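Local coordinates for protein extracellular subtilisin-like serine proteinase (Vibrio sp. PA-44, PDB 1SH7) that probably cleaves peptide bonds within proteins, acting as a calcium-dependent, cold-adapted serine endopeptidase of the subtilisin (peptidase S8) family, at residues 126-131 and 218-223; 136-141 and 164-169; 153-158 and 173-178; 157-162 and 189-194; 195-200 and 224-229. All coordinates share one frame; numbering follows the deposited sequence. Where two conformers were deposited one is given.

Contact 1 of 5, residues 126-131 and 218-223. With PMS (phenylmethanesulfonic acid), chain F.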
# COMPACT_ATOMS: atom_id res chain seq x y z
N ASN A 126 -0.42 -4.03 4.51
CA ASN A 126 -0.73 -3.84 3.11
C ASN A 126 -1.41 -5.07 2.52
O ASN A 126 -0.83 -6.15 2.53
CB ASN A 126 0.54 -3.56 2.30
CG ASN A 126 0.24 -3.15 0.88
OD1 ASN A 126 0.01 -3.99 0.02
ND2 ASN A 126 0.25 -1.86 0.62
N MET A 127 -2.64 -4.88 2.03
CA MET A 127 -3.37 -5.90 1.30
C MET A 127 -3.62 -5.49 -0.16
O MET A 127 -4.63 -4.90 -0.48
CB MET A 127 -4.70 -6.22 2.01
CG MET A 127 -4.51 -6.72 3.41
SD MET A 127 -6.05 -7.21 4.15
CE MET A 127 -6.26 -8.75 3.38
N SER A 128 -2.69 -5.81 -1.04
CA SER A 128 -2.80 -5.54 -2.45
C SER A 128 -3.49 -6.75 -3.11
O SER A 128 -2.91 -7.44 -3.91
CB SER A 128 -1.42 -5.29 -3.05
OG SER A 128 -1.04 -3.94 -2.88
N LEU A 129 -4.74 -6.97 -2.77
CA LEU A 129 -5.44 -8.20 -3.14
C LEU A 129 -6.92 -7.94 -2.91
O LEU A 129 -7.29 -7.06 -2.13
CB LEU A 129 -4.88 -9.40 -2.34
CG LEU A 129 -5.20 -9.47 -0.84
CD1 LEU A 129 -6.58 -10.10 -0.63
CD2 LEU A 129 -4.16 -10.23 -0.00
N GLY A 130 -7.78 -8.65 -3.64
CA GLY A 130 -9.20 -8.55 -3.40
C GLY A 130 -9.99 -9.53 -4.26
O GLY A 130 -9.51 -10.03 -5.27
N GLY A 131 -11.21 -9.81 -3.85
CA GLY A 131 -12.09 -10.65 -4.63
C GLY A 131 -13.54 -10.35 -4.31
O GLY A 131 -13.88 -9.23 -3.90
N GLY A 218 -1.37 -1.54 -11.44
CA GLY A 218 -2.57 -1.97 -10.78
C GLY A 218 -2.83 -1.16 -9.56
O GLY A 218 -1.92 -0.48 -9.06
N THR A 219 -4.06 -1.23 -9.05
CA THR A 219 -4.31 -0.65 -7.71
C THR A 219 -3.42 -1.34 -6.68
O THR A 219 -3.20 -0.81 -5.60
CB THR A 219 -5.78 -0.71 -7.30
OG1 THR A 219 -6.30 -2.06 -7.37
CG2 THR A 219 -6.64 0.15 -8.24
N SER A 220 -2.92 -2.53 -7.01
CA SER A 220 -1.99 -3.25 -6.15
C SER A 220 -0.65 -2.53 -5.97
O SER A 220 0.05 -2.75 -4.97
CB SER A 220 -1.71 -4.61 -6.76
OG SER A 220 -2.71 -5.50 -6.40
N MET A 221 -0.27 -1.73 -6.98
CA MET A 221 0.93 -0.89 -6.99
C MET A 221 0.70 0.48 -6.34
O MET A 221 1.62 1.07 -5.79
CB MET A 221 1.42 -0.69 -8.42
CG MET A 221 2.11 -1.91 -9.06
SD MET A 221 1.06 -3.35 -9.35
CE MET A 221 1.68 -4.29 -7.97
N ALA A 222 -0.53 0.98 -6.38
CA ALA A 222 -0.85 2.26 -5.73
C ALA A 222 -0.87 2.12 -4.20
O ALA A 222 -0.42 3.01 -3.45
CB ALA A 222 -2.23 2.76 -6.22
N THR A 223 -1.42 1.02 -3.76
CA THR A 223 -1.63 0.75 -2.37
C THR A 223 -0.36 0.84 -1.54
O THR A 223 -0.40 1.49 -0.53
CB THR A 223 -2.36 -0.60 -2.17
OG1 THR A 223 -3.63 -0.60 -2.85
CG2 THR A 223 -2.71 -0.86 -0.64
C PMS F . -3.62 -7.51 -7.61
S PMS F . -4.14 -5.80 -7.15
C1 PMS F . -4.29 -7.93 -8.90
C2 PMS F . -3.56 -7.95 -10.10
C3 PMS F . -4.19 -8.33 -11.29
C4 PMS F . -5.54 -8.69 -11.28
C5 PMS F . -6.26 -8.67 -10.09
C6 PMS F . -5.63 -8.29 -8.90
O2S PMS F . -5.85 -5.99 -6.58
O1S PMS F . -4.04 -4.93 -8.53

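Contact 2 of 5, residues 136-141 and 164-169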
# COMPACT_ATOMS: atom_id res chain seq x y z
N ALA A 136 -16.90 -12.42 6.19
CA ALA A 136 -15.90 -13.01 7.09
C ALA A 136 -14.54 -12.33 6.96
O ALA A 136 -13.92 -11.99 7.98
CB ALA A 136 -15.76 -14.50 6.86
N LEU A 137 -14.08 -12.12 5.74
CA LEU A 137 -12.82 -11.38 5.51
C LEU A 137 -12.94 -9.92 5.95
O LEU A 137 -12.00 -9.37 6.55
CB LEU A 137 -12.43 -11.44 4.04
CG LEU A 137 -11.14 -10.74 3.59
CD1 LEU A 137 -9.91 -11.13 4.46
CD2 LEU A 137 -10.90 -11.04 2.08
N ASP A 138 -14.07 -9.29 5.67
CA ASP A 138 -14.33 -7.91 6.10
C ASP A 138 -14.23 -7.80 7.62
O ASP A 138 -13.66 -6.84 8.15
CB ASP A 138 -15.73 -7.44 5.71
CG ASP A 138 -15.90 -7.22 4.24
OD1 ASP A 138 -14.92 -7.35 3.46
OD2 ASP A 138 -17.03 -6.86 3.76
N SER A 139 -14.81 -8.77 8.31
CA SER A 139 -14.83 -8.78 9.77
C SER A 139 -13.43 -8.96 10.37
O SER A 139 -13.06 -8.29 11.35
CB SER A 139 -15.81 -9.85 10.28
OG SER A 139 -17.12 -9.47 9.90
N ALA A 140 -12.62 -9.83 9.78
CA ALA A 140 -11.24 -10.01 10.21
C ALA A 140 -10.41 -8.73 10.01
O ALA A 140 -9.60 -8.38 10.87
CB ALA A 140 -10.60 -11.16 9.45
N VAL A 141 -10.62 -8.02 8.90
CA VAL A 141 -9.86 -6.81 8.64
C VAL A 141 -10.29 -5.75 9.62
O VAL A 141 -9.44 -5.08 10.23
CB VAL A 141 -9.99 -6.36 7.18
CG1 VAL A 141 -9.43 -4.96 6.97
CG2 VAL A 141 -9.28 -7.36 6.31
N ASN A 164 -18.08 -3.35 -4.14
CA ASN A 164 -18.47 -4.75 -4.42
C ASN A 164 -17.31 -5.73 -4.31
O ASN A 164 -17.42 -6.87 -4.74
CB ASN A 164 -19.12 -4.81 -5.81
CG ASN A 164 -20.40 -3.98 -5.86
OD1 ASN A 164 -21.11 -3.85 -4.86
ND2 ASN A 164 -20.68 -3.38 -7.02
N THR A 165 -16.19 -5.27 -3.74
CA THR A 165 -14.93 -6.02 -3.59
C THR A 165 -14.59 -6.08 -2.10
O THR A 165 -14.73 -5.06 -1.41
CB THR A 165 -13.79 -5.30 -4.35
OG1 THR A 165 -13.89 -5.62 -5.73
CG2 THR A 165 -12.39 -5.82 -3.94
N SER A 166 -14.18 -7.25 -1.61
CA SER A 166 -13.60 -7.39 -0.24
C SER A 166 -12.11 -7.69 -0.42
O SER A 166 -11.76 -8.43 -1.30
CB SER A 166 -14.24 -8.59 0.51
OG SER A 166 -15.52 -8.28 1.02
N PRO A 167 -11.22 -7.18 0.44
CA PRO A 167 -11.58 -6.30 1.57
C PRO A 167 -11.75 -4.82 1.24
O PRO A 167 -12.01 -4.09 2.16
CB PRO A 167 -10.38 -6.45 2.49
CG PRO A 167 -9.24 -6.63 1.57
CD PRO A 167 -9.79 -7.53 0.46
N ALA A 168 -11.61 -4.38 -0.01
CA ALA A 168 -11.70 -2.93 -0.35
C ALA A 168 -12.84 -2.16 0.30
O ALA A 168 -12.71 -0.97 0.65
CB ALA A 168 -11.82 -2.76 -1.85
N ARG A 169 -13.99 -2.81 0.41
CA ARG A 169 -15.18 -2.12 0.86
C ARG A 169 -15.22 -1.87 2.37
O ARG A 169 -16.06 -1.10 2.82
CB ARG A 169 -16.42 -2.86 0.40
CG ARG A 169 -16.66 -4.20 1.07
CD ARG A 169 -17.87 -4.86 0.52
NE ARG A 169 -18.26 -6.02 1.29
CZ ARG A 169 -19.47 -6.24 1.76
NH1 ARG A 169 -20.46 -5.35 1.57
NH2 ARG A 169 -19.70 -7.36 2.43

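Contact 3 of 5, residues 153-158 and 173-178. With CA (calcium ion), chain C; PMS (phenylmethanesulfonic acid), chain F.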
# COMPACT_ATOMS: atom_id res chain seq x y z
N LEU A 153 -5.66 -1.05 1.49
CA LEU A 153 -6.39 -2.05 0.70
C LEU A 153 -6.50 -1.62 -0.76
O LEU A 153 -6.84 -0.48 -1.02
CB LEU A 153 -7.82 -2.20 1.27
CG LEU A 153 -7.90 -2.38 2.79
CD1 LEU A 153 -9.36 -2.30 3.26
CD2 LEU A 153 -7.25 -3.66 3.23
N ALA A 154 -6.21 -2.52 -1.72
CA ALA A 154 -6.35 -2.18 -3.12
C ALA A 154 -7.82 -2.10 -3.51
O ALA A 154 -8.63 -2.95 -3.13
CB ALA A 154 -5.64 -3.17 -3.97
N ALA A 155 -8.17 -1.09 -4.30
CA ALA A 155 -9.57 -0.89 -4.72
C ALA A 155 -10.04 -1.97 -5.71
O ALA A 155 -11.23 -2.32 -5.71
CB ALA A 155 -9.76 0.48 -5.34
N GLY A 156 -9.13 -2.47 -6.55
CA GLY A 156 -9.42 -3.45 -7.55
C GLY A 156 -9.31 -2.81 -8.92
O GLY A 156 -9.25 -1.58 -9.04
N ASN A 157 -9.27 -3.66 -9.94
CA ASN A 157 -8.87 -3.25 -11.30
C ASN A 157 -9.88 -3.57 -12.40
O ASN A 157 -9.50 -3.80 -13.56
CB ASN A 157 -7.59 -3.95 -11.69
CG ASN A 157 -6.51 -3.79 -10.69
OD1 ASN A 157 -6.28 -2.70 -10.17
ND2 ASN A 157 -5.84 -4.89 -10.39
N SER A 158 -11.16 -3.55 -12.04
CA SER A 158 -12.24 -3.88 -12.97
C SER A 158 -12.98 -2.66 -13.55
O SER A 158 -14.09 -2.80 -14.11
CB SER A 158 -13.26 -4.76 -12.24
OG SER A 158 -12.68 -6.00 -11.90
N GLY A 173 -10.84 0.68 6.57
CA GLY A 173 -9.65 0.49 5.80
C GLY A 173 -9.42 1.72 4.95
O GLY A 173 -10.33 2.50 4.72
N VAL A 174 -8.17 1.88 4.51
CA VAL A 174 -7.82 2.92 3.58
C VAL A 174 -7.68 2.26 2.23
O VAL A 174 -6.73 1.50 1.99
CB VAL A 174 -6.50 3.60 3.96
CG1 VAL A 174 -6.20 4.72 2.98
CG2 VAL A 174 -6.53 4.14 5.42
N THR A 175 -8.66 2.54 1.36
CA THR A 175 -8.86 1.86 0.09
C THR A 175 -8.35 2.77 -1.04
O THR A 175 -8.72 3.94 -1.14
CB THR A 175 -10.35 1.59 -0.09
OG1 THR A 175 -10.83 0.76 0.99
CG2 THR A 175 -10.64 0.79 -1.40
N VAL A 176 -7.49 2.22 -1.87
CA VAL A 176 -6.64 3.00 -2.75
C VAL A 176 -6.90 2.72 -4.20
O VAL A 176 -6.74 1.58 -4.66
CB VAL A 176 -5.15 2.69 -2.48
CG1 VAL A 176 -4.25 3.63 -3.34
CG2 VAL A 176 -4.84 2.80 -1.00
N GLY A 177 -7.32 3.75 -4.94
CA GLY A 177 -7.36 3.72 -6.39
C GLY A 177 -6.05 4.15 -7.02
O GLY A 177 -5.12 4.65 -6.36
N SER A 178 -5.96 3.97 -8.33
CA SER A 178 -4.70 4.10 -9.08
C SER A 178 -4.74 5.25 -10.06
O SER A 178 -5.77 5.44 -10.72
CB SER A 178 -4.46 2.84 -9.89
OG SER A 178 -3.28 2.96 -10.66
CA CA C . -12.15 3.91 4.08
C PMS F . -3.62 -7.51 -7.61
S PMS F . -4.14 -5.80 -7.15
C1 PMS F . -4.29 -7.93 -8.90
C2 PMS F . -3.56 -7.95 -10.10
C3 PMS F . -4.19 -8.33 -11.29
C4 PMS F . -5.54 -8.69 -11.28
C5 PMS F . -6.26 -8.67 -10.09
C6 PMS F . -5.63 -8.29 -8.90
O2S PMS F . -5.85 -5.99 -6.58
O1S PMS F . -4.04 -4.93 -8.53
O HOH W 1 -12.50 1.75 2.96
O HOH W 2 -11.30 5.17 5.85
O HOH W 3 -14.17 5.24 4.86
O HOH W 4 -13.55 4.28 2.20

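Contact 4 of 5, residues 157-162 and 189-194. With PMS (phenylmethanesulfonic acid), chain F.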
# COMPACT_ATOMS: atom_id res chain seq x y z
N ASN A 157 -9.27 -3.66 -9.94
CA ASN A 157 -8.87 -3.25 -11.30
C ASN A 157 -9.88 -3.57 -12.40
O ASN A 157 -9.50 -3.80 -13.56
CB ASN A 157 -7.59 -3.95 -11.69
CG ASN A 157 -6.51 -3.79 -10.69
OD1 ASN A 157 -6.28 -2.70 -10.17
ND2 ASN A 157 -5.84 -4.89 -10.39
N SER A 158 -11.16 -3.55 -12.04
CA SER A 158 -12.24 -3.88 -12.97
C SER A 158 -12.98 -2.66 -13.55
O SER A 158 -14.09 -2.80 -14.11
CB SER A 158 -13.26 -4.76 -12.24
OG SER A 158 -12.68 -6.00 -11.90
N ASN A 159 -12.43 -1.46 -13.38
CA ASN A 159 -13.19 -0.25 -13.75
C ASN A 159 -14.62 -0.30 -13.21
O ASN A 159 -15.57 0.05 -13.92
CB ASN A 159 -13.18 -0.06 -15.28
CG ASN A 159 -13.78 1.28 -15.72
OD1 ASN A 159 -13.67 2.30 -15.00
ND2 ASN A 159 -14.45 1.28 -16.88
N ALA A 160 -14.76 -0.73 -11.94
CA ALA A 160 -16.03 -0.96 -11.26
C ALA A 160 -16.08 -0.30 -9.89
O ALA A 160 -15.07 0.26 -9.41
CB ALA A 160 -16.29 -2.47 -11.13
N ASP A 161 -17.26 -0.38 -9.26
CA ASP A 161 -17.44 0.15 -7.92
C ASP A 161 -16.67 -0.71 -6.92
O ASP A 161 -16.98 -1.89 -6.76
CB ASP A 161 -18.94 0.17 -7.55
CG ASP A 161 -19.24 1.01 -6.34
OD1 ASP A 161 -18.44 1.04 -5.40
OD2 ASP A 161 -20.28 1.72 -6.24
N ALA A 162 -15.71 -0.11 -6.23
CA ALA A 162 -14.92 -0.83 -5.25
C ALA A 162 -15.73 -1.41 -4.09
O ALA A 162 -15.29 -2.35 -3.42
CB ALA A 162 -13.83 0.03 -4.72
N SER A 189 -8.77 1.33 -13.01
CA SER A 189 -9.00 1.50 -11.57
C SER A 189 -10.44 1.43 -11.16
O SER A 189 -11.31 2.13 -11.69
CB SER A 189 -8.45 2.85 -11.08
OG SER A 189 -8.55 2.88 -9.67
N ASN A 190 -10.72 0.64 -10.12
CA ASN A 190 -12.02 0.75 -9.50
C ASN A 190 -12.15 2.18 -8.90
O ASN A 190 -11.18 2.96 -8.81
CB ASN A 190 -12.23 -0.33 -8.43
CG ASN A 190 -12.53 -1.71 -8.99
OD1 ASN A 190 -12.65 -2.68 -8.22
ND2 ASN A 190 -12.66 -1.81 -10.27
N TRP A 191 -13.39 2.52 -8.56
CA TRP A 191 -13.82 3.88 -8.31
C TRP A 191 -14.95 3.86 -7.29
O TRP A 191 -15.36 2.77 -6.86
CB TRP A 191 -14.27 4.59 -9.63
CG TRP A 191 -15.13 3.75 -10.55
CD1 TRP A 191 -14.74 3.15 -11.69
CD2 TRP A 191 -16.52 3.48 -10.41
NE1 TRP A 191 -15.79 2.48 -12.27
CE2 TRP A 191 -16.90 2.65 -11.48
CE3 TRP A 191 -17.49 3.82 -9.46
CZ2 TRP A 191 -18.20 2.19 -11.65
CZ3 TRP A 191 -18.78 3.34 -9.62
CH2 TRP A 191 -19.11 2.54 -10.71
N GLY A 192 -15.44 5.04 -6.89
CA GLY A 192 -16.61 5.14 -6.03
C GLY A 192 -16.45 5.58 -4.58
O GLY A 192 -15.36 5.92 -4.09
N SER A 193 -17.58 5.51 -3.88
CA SER A 193 -17.66 5.95 -2.49
C SER A 193 -16.78 5.18 -1.50
O SER A 193 -16.51 5.69 -0.43
CB SER A 193 -19.11 5.83 -2.01
OG SER A 193 -19.52 4.49 -2.00
N CYS A 194 -16.36 3.94 -1.82
CA CYS A 194 -15.52 3.16 -0.89
C CYS A 194 -14.02 3.42 -1.05
O CYS A 194 -13.24 2.94 -0.26
CB CYS A 194 -15.76 1.68 -1.08
SG CYS A 194 -17.33 1.16 -0.43
C PMS F . -3.62 -7.51 -7.61
S PMS F . -4.14 -5.80 -7.15
C1 PMS F . -4.29 -7.93 -8.90
C2 PMS F . -3.56 -7.95 -10.10
C3 PMS F . -4.19 -8.33 -11.29
C4 PMS F . -5.54 -8.69 -11.28
C5 PMS F . -6.26 -8.67 -10.09
C6 PMS F . -5.63 -8.29 -8.90
O2S PMS F . -5.85 -5.99 -6.58
O1S PMS F . -4.04 -4.93 -8.53
O HOH W 5 -16.40 2.52 -4.29
O HOH W 6 -19.72 4.48 -5.42

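Contact 5 of 5, residues 195-200 and 224-229. With CA (calcium ion), chain C.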
# COMPACT_ATOMS: atom_id res chain seq x y z
N VAL A 195 -13.63 4.14 -2.09
CA VAL A 195 -12.23 4.48 -2.36
C VAL A 195 -11.89 5.75 -1.57
O VAL A 195 -12.55 6.76 -1.74
CB VAL A 195 -12.01 4.77 -3.87
CG1 VAL A 195 -10.60 5.27 -4.14
CG2 VAL A 195 -12.36 3.54 -4.72
N ASP A 196 -10.86 5.70 -0.73
CA ASP A 196 -10.50 6.81 0.14
C ASP A 196 -9.60 7.83 -0.54
O ASP A 196 -9.70 9.00 -0.24
CB ASP A 196 -9.78 6.32 1.38
CG ASP A 196 -10.67 5.47 2.28
OD1 ASP A 196 -11.47 6.04 3.07
OD2 ASP A 196 -10.64 4.25 2.30
N LEU A 197 -8.73 7.36 -1.43
CA LEU A 197 -7.81 8.24 -2.17
C LEU A 197 -7.13 7.48 -3.30
O LEU A 197 -7.21 6.25 -3.36
CB LEU A 197 -6.74 8.87 -1.25
CG LEU A 197 -5.51 8.05 -0.85
CD1 LEU A 197 -4.48 8.84 -0.06
CD2 LEU A 197 -5.96 6.85 -0.03
N PHE A 198 -6.47 8.23 -4.19
CA PHE A 198 -5.72 7.70 -5.31
C PHE A 198 -4.23 7.77 -4.99
O PHE A 198 -3.77 8.66 -4.26
CB PHE A 198 -5.97 8.56 -6.58
CG PHE A 198 -7.35 8.38 -7.17
CD1 PHE A 198 -8.38 9.29 -6.89
CD2 PHE A 198 -7.63 7.30 -7.98
CE1 PHE A 198 -9.64 9.11 -7.40
CE2 PHE A 198 -8.92 7.13 -8.49
CZ PHE A 198 -9.91 8.03 -8.20
N ALA A 199 -3.45 6.87 -5.58
CA ALA A 199 -2.00 6.97 -5.53
C ALA A 199 -1.43 6.42 -6.86
O ALA A 199 -2.14 5.74 -7.59
CB ALA A 199 -1.47 6.15 -4.33
N PRO A 200 -0.15 6.69 -7.17
CA PRO A 200 0.48 6.14 -8.36
C PRO A 200 0.36 4.61 -8.51
O PRO A 200 0.79 3.86 -7.63
CB PRO A 200 1.95 6.56 -8.20
CG PRO A 200 1.86 7.86 -7.46
CD PRO A 200 0.77 7.57 -6.42
N PRO A 224 0.74 0.20 -1.92
CA PRO A 224 2.00 0.32 -1.19
C PRO A 224 2.61 1.71 -1.18
O PRO A 224 3.31 1.98 -0.23
CB PRO A 224 2.91 -0.75 -1.82
CG PRO A 224 2.27 -1.06 -3.20
CD PRO A 224 0.83 -0.85 -2.96
N HIS A 225 2.30 2.57 -2.15
CA HIS A 225 2.67 3.98 -2.03
C HIS A 225 2.04 4.54 -0.75
O HIS A 225 2.72 5.24 0.02
CB HIS A 225 2.26 4.81 -3.26
CG HIS A 225 3.11 4.59 -4.48
ND1 HIS A 225 2.84 3.59 -5.39
CD2 HIS A 225 4.19 5.25 -4.96
CE1 HIS A 225 3.74 3.62 -6.37
NE2 HIS A 225 4.58 4.62 -6.12
N VAL A 226 0.77 4.22 -0.54
CA VAL A 226 0.04 4.69 0.62
C VAL A 226 0.59 4.04 1.91
O VAL A 226 0.79 4.72 2.91
CB VAL A 226 -1.51 4.47 0.49
CG1 VAL A 226 -2.25 5.10 1.67
CG2 VAL A 226 -2.06 5.03 -0.81
N ALA A 227 0.87 2.74 1.88
CA ALA A 227 1.46 2.08 3.04
C ALA A 227 2.83 2.66 3.38
O ALA A 227 3.19 2.79 4.55
CB ALA A 227 1.59 0.62 2.80
N GLY A 228 3.60 2.97 2.34
CA GLY A 228 4.89 3.62 2.47
C GLY A 228 4.73 4.94 3.21
O GLY A 228 5.47 5.22 4.16
N VAL A 229 3.75 5.72 2.81
CA VAL A 229 3.53 7.03 3.43
C VAL A 229 2.99 6.90 4.88
O VAL A 229 3.40 7.65 5.77
CB VAL A 229 2.62 7.90 2.54
CG1 VAL A 229 2.16 9.14 3.29
CG2 VAL A 229 3.34 8.32 1.26
CA CA C . -12.15 3.91 4.08
O HOH W 2 -11.30 5.17 5.85
O HOH W 1 -12.50 1.75 2.96
O HOH W 3 -14.17 5.24 4.86
O HOH W 4 -13.55 4.28 2.20

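Contact 1 of 5, residues 126-131 and 218-223
At the catalytic centre of this subtilase, Ser220, predicted to be the serine of the charge relay system, stands in the first turn of helix 219-236 beside Ser128, just past strand 123-127. Its OG is joined covalently to the inhibitor, with Ser220 OG 1.6 Å from PMS S. Ser128 OG, anti to its own carbonyl carbon (chi1 -85°), is thereby directed at the helix and donates to Ser220 O at 2.6 Å, although the position of that carbonyl oxygen is somewhat uncertain. An inverse gamma turn centred on Ser128 ends the strand and leaves Ser128 O for His70. Gly218-Thr219-Ser220-Met221-Ala222, running from the N-cap into the first turn of the helix, is the sequence around the subtilase serine; Gly218, lacking a side chain, leaves room for the sulfonyl oxygen O1S. Ser220 N, whose position is less certain, makes at most a weak bond to PMS O1S (3.1 Å), on the side where a subtilase oxyanion hole would lie. One turn further on, Thr223 divides its branches. OG1 turns back on the helix to Thr219 O (2.8 Å), sharing that acceptor with Thr223 N from the opposite face of the carbonyl, while CG2, anti to the backbone N, lies 3.4 Å from Asn126 ND2.

Contact 2 of 5, residues 136-141 and 164-169
Ser166 is the first residue of 164-169 to meet helix 135-146, and it does so through its hydroxyl. Ser166 OG donates to Asp138 OD1 at 2.7 Å, arriving on the syn side of the carboxylate but 31° out of its plane; Ser166 OG in turn accepts from Ser134 N near the start of the helix. Pro167 follows through a cis peptide bond, and its ring bridges two successive helical turns. Pro167 CD sits 4.0 Å from Leu137 CD2, and at the other corner Pro167 CB is 4.1 Å from Val141 CG2, whose side chain runs at about a right angle to the ring. A rigid apolar ring suits this place, since Met127 and Leu153 of the sheet lie beside it. The backbone then turns, with Arg169 N bonded to Thr165 O (3.0 Å), and Arg169 returns to the helix. Its CG stands between the backbone N and the carbonyl carbon (chi1 70°), and from there the chain extends to make a salt bridge in which Asp138 OD2 alone faces both Arg169 NE (2.9 Å) and Arg169 NH2 (3.0 Å), the carboxylate and guanidinium planes 53° apart. Ser166 OG lies at the guanidinium edge. With one carboxylate oxygen held by a hydroxyl and the other by a cation, Asp138 is probably kept ionised, and the two different partners restrict the carboxylate's rotation.

Contact 3 of 5, residues 153-158 and 173-178
Leu153 N donates to Val174 O at 2.8 Å, and Leu153 O accepts from Val176 N at 2.9 Å, almost straight along the carbonyl direction. A third bond, Ala155 N to Val176 O at 3.1 Å, is less regular, its donor lying 42° out of the carbonyl plane where the first strand is ending. This is the ladder of two neighbouring parallel strands, 150-154 and 174-179, in the central sheet of the subtilase fold, and each end serves a site. Beyond Ala155 the chain carries Asn157, whose ND2 donates to PMS O1S at 2.6 Å, nearly straight (172°), as an oxyanion-hole asparagine would; Thr219 OG1 holds its OD1 and so fixes which way the amide faces. At the other end Gly173 O binds calcium at 2.4 Å, with Pro171 and Asp196 as fellow protein ligands. Water 1 of that site donates to Thr175 OG1, which also pairs with Ala168 O. On the face shared by Leu153 and Thr175, Leu153 CD1 packs 3.8 Å from Gly173 CA, a fit close enough that glycine, with no side chain, suits the position. Thr175 CG2, anti to its backbone N, covers Ala155 CA at 3.9 Å. Ala154 and Val176 occupy the other face and meet Thr223 of helix 219-236.

Contact 4 of 5, residues 157-162 and 189-194
The indole of Trp191 lies flat over a peptide bond of the facing loop: Ala160 C is 3.5 Å and Asp161 N 3.6 Å above the ring plane, both displaced toward its rim. This fold-back follows from a first torsion of 44°, which sets CG between the backbone N and the carbonyl carbon and swings the ring across the backbone of residues 159-161. Near the ring plane, Trp191 NE1 makes a weak bond to Asn159 O (2.9 Å), while the Arg262 side chain supplies a cation-pi partner. Underneath, the backbones form a single bridge: Trp191 N donates to Ala160 O at 2.9 Å, and Ala162 N to Trp191 O at 3.0 Å, nearly straight (173°). The side chain of Asn190 tucks into the bend at 158-160. Asp161, its CG anti to the backbone N, holds CB 3.8 Å from Trp191 CZ3 and turns its acid toward residues 192-194. There OD1 accepts from Cys163 N and from water 5, which also donates to Trp191 O and accepts from Cys194 N; water 6 links OD2 to Ser193 N. Gly192 has a positive phi (109°), which glycine adopts without strain. The disulfide Cys163-Cys194 ties the loops together just past the bridge. Both loops follow strands of the central sheet, at the carboxyl edge where parallel alpha/beta enzymes place their active sites, and Asn157, in the first of these loops, lies beside the bound inhibitor.

Contact 5 of 5, residues 195-200 and 224-229
Ala199 gives the close packing here: its CB lies 3.7 Å from Val226 CG2 and 4.1 Å from His225 CB, a small methyl that lets the helix come near the strand. Beside it, Pro200 lays its ring carbon over the imidazole of His225, with Pro200 CB 3.9 Å from the ring centroid and 14° off the ring normal, a CH-pi contact. Pro200 O comes within 3.0 Å of His225 ND1, but the angle is too poor for a hydrogen bond; ND1 is bonded instead to Met221 O one turn back, which fixes the tilt of the ring. Val226 has CG1 anti to the backbone N (chi1 -175°), leaving CG2 to face the strand. Toward the start of the strand the fit is looser, Leu197 CD2 standing 4.4 Å from Val226 CG2. One residue earlier, Asp196 takes no part in the packing and belongs to a hydrated calcium site: OD1 and OD2 both bind the ion, at 2.5 and 2.4 Å, with four waters and the carbonyl oxygens of Pro171 and Gly173 as its other ligands. The helical segment 224-229 and strand 197-200 run at 99°, their axes coming within 8.1 Å. The strand is an edge strand of the parallel sheet, next to 174-179, whose Val176 touches both Ala199 and Val226; helix 70-79 packs on Pro224 and His225, and helix 6-11 on Pro200.

In the fold
Contacts 1, 3 and 5 all reach the same parallel sheet, and contact 4 joins two of the loops that follow its strands. Contacts 1 and 3 have centres about 6 Å apart and meet at the inhibitor; they are joined by Thr219 OG1, which lies 2.9 Å from Asn157 OD1 and also reaches Gly156 N. Contact 4 continues from contact 3 through the shared Asn157 and Ser158, with Gly156 O 2.9 Å from Asn190 N. Contact 5 is linked to contact 3 by the calcium site that Gly173 and Asp196 share with Pro171, where Asp196 OD2 also meets Thr175 N at 2.8 Å, and to contact 1 by helix 219-236. Contact 2 lies farther out, yet Ala168 O reaches Thr175 OG1 at 2.6 Å.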